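Local coordinates for protein Exo-beta-1,4-mannosidase (Rhizomucor miehei, PDB 4LYP) that acts as an extracellular exo-beta-mannosidase of glycoside hydrolase family 5, probably cleaving terminal beta-linked mannose residues and also catalysing transglycosylation, at residues M315-F318 with L319-R322. Sequence-based numbering, arbitrary orientation.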
loop_
_atom_site.group_PDB
_atom_site.type_symbol
_atom_site.label_atom_id
_atom_site.label_comp_id
_atom_site.label_asym_id
_atom_site.label_seq_id
_atom_site.Cartn_x
_atom_site.Cartn_y
_atom_site.Cartn_z
ATOM N N MET A 315 10.482 12.945 -9.959
ATOM C CA MET A 315 10.100 12.791 -8.540
ATOM C C MET A 315 10.035 14.159 -7.885
ATOM O O MET A 315 9.096 14.447 -7.146
ATOM C CB MET A 315 11.080 11.864 -7.840
ATOM C CG MET A 315 10.938 11.891 -6.311
ATOM S SD MET A 315 9.311 11.230 -5.709
ATOM C CE MET A 315 9.634 9.450 -5.749
ATOM N N HIS A 316 11.028 15.012 -8.098
ATOM C CA HIS A 316 10.987 16.312 -7.503
ATOM C C HIS A 316 9.723 17.093 -7.877
ATOM O O HIS A 316 9.061 17.691 -6.999
ATOM C CB HIS A 316 12.229 17.112 -7.991
ATOM C CG HIS A 316 12.251 18.495 -7.499
ATOM N ND1 HIS A 316 11.627 19.520 -8.145
ATOM C CD2 HIS A 316 12.798 19.002 -6.350
ATOM C CE1 HIS A 316 11.834 20.671 -7.451
ATOM N NE2 HIS A 316 12.506 20.345 -6.322
ATOM N N ASP A 317 9.427 17.114 -9.185
ATOM C CA ASP A 317 8.272 17.892 -9.636
ATOM C C ASP A 317 6.966 17.230 -9.184
ATOM O O ASP A 317 5.997 17.951 -8.967
ATOM C CB ASP A 317 8.308 18.048 -11.186
ATOM C CG ASP A 317 9.499 18.886 -11.689
ATOM O OD1 ASP A 317 10.199 19.460 -10.872
ATOM O OD2 ASP A 317 9.691 18.841 -12.901
ATOM N N PHE A 318 6.921 15.909 -9.067
ATOM C CA PHE A 318 5.741 15.166 -8.624
ATOM C C PHE A 318 5.436 15.531 -7.164
ATOM O O PHE A 318 4.320 15.840 -6.803
ATOM C CB PHE A 318 6.061 13.690 -8.773
ATOM C CG PHE A 318 4.882 12.789 -8.500
ATOM C CD1 PHE A 318 3.982 12.487 -9.504
ATOM C CD2 PHE A 318 4.720 12.204 -7.261
ATOM C CE1 PHE A 318 2.911 11.607 -9.294
ATOM C CE2 PHE A 318 3.656 11.341 -7.055
ATOM C CZ PHE A 318 2.751 11.049 -8.045
ATOM N N LEU A 319 6.464 15.553 -6.303
ATOM C CA LEU A 319 6.234 15.911 -4.908
ATOM C C LEU A 319 5.746 17.348 -4.794
ATOM O O LEU A 319 4.811 17.632 -4.023
ATOM C CB LEU A 319 7.543 15.719 -4.087
ATOM C CG LEU A 319 7.893 14.271 -3.855
ATOM C CD1 LEU A 319 9.311 14.211 -3.216
ATOM C CD2 LEU A 319 6.942 13.596 -2.905
ATOM N N GLU A 320 6.378 18.283 -5.548
ATOM C CA GLU A 320 5.997 19.692 -5.499
ATOM C C GLU A 320 4.531 19.867 -5.902
ATOM O O GLU A 320 3.730 20.556 -5.265
ATOM C CB GLU A 320 6.896 20.438 -6.512
ATOM C CG GLU A 320 6.217 21.272 -7.584
ATOM C CD GLU A 320 6.881 21.219 -9.009
ATOM O OE1 GLU A 320 8.106 21.729 -9.180
ATOM O OE2 GLU A 320 6.101 20.710 -9.952
ATOM N N SER A 321 4.181 19.301 -7.066
ATOM C CA SER A 321 2.847 19.528 -7.645
ATOM C C SER A 321 1.781 18.873 -6.782
ATOM O O SER A 321 0.721 19.454 -6.496
ATOM C CB SER A 321 2.792 19.117 -9.089
ATOM O OG SER A 321 3.098 17.722 -9.222
ATOM N N ARG A 322 2.023 17.633 -6.297
ATOM C CA ARG A 322 1.010 16.928 -5.519
ATOM C C ARG A 322 0.836 17.602 -4.135
ATOM O O ARG A 322 -0.284 17.671 -3.603
ATOM C CB ARG A 322 1.315 15.421 -5.390
ATOM C CG ARG A 322 0.792 14.624 -6.594
ATOM C CD ARG A 322 1.272 15.136 -7.946
ATOM N NE ARG A 322 0.838 14.276 -9.028
ATOM C CZ ARG A 322 1.069 14.525 -10.313
ATOM N NH1 ARG A 322 1.746 15.622 -10.617
ATOM N NH2 ARG A 322 0.633 13.676 -11.244
#
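F318 and R322, one turn apart on helix 308-329, illustrate how an arginine can be laid over an aromatic ring by its own helix. R322 CD stands over the ring of F318, 4.1 Å from the centroid, in a CH-pi contact. Beyond it the guanidinium follows, its plane tilted 30° from the ring, with NE coming to 3.4 Å from F318 CE1. The bend at chi2 of R322 (54°) turns the chain back along the helix to bring this about. Hydrogen bonds then fix the rotation of the guanidinium: NH1 donates in its plane to S321 OG at 2.9 Å, and NE donates to the carbonyl of S269.

S321 links this arrangement to the backbone. With OG set between the backbone N and the carbonyl carbon (chi1 60°), its hydroxyl donates to D317 O at 2.9 Å. The same oxygen accepts the helical bond from S321 N, and the two donors arrive from opposite faces of the carbonyl plane.

The fold is the TIM barrel of family 5 glycoside hydrolases, in which this helix packs outside the parallel strands 288-292 and 333-338. Apolar contacts belong to that inward side: M315 brings SD to 3.8 Å from L319 CG. Both residues also touch M335 on strand 333-338 and side chains of helix 362-380, while F318 rests on C290 and C292.

H316, D317 and E320 lie on the exposed side. H316 ND1 donates to D317 OD1 at 3.1 Å, within the imidazole plane. E320 was modelled in two conformers; in the one given, its carboxylate lies beside that of D317 with their planes nearly parallel and OE1 3.5 Å from D317 OD1, a closeness of like charges that is therefore doubtful.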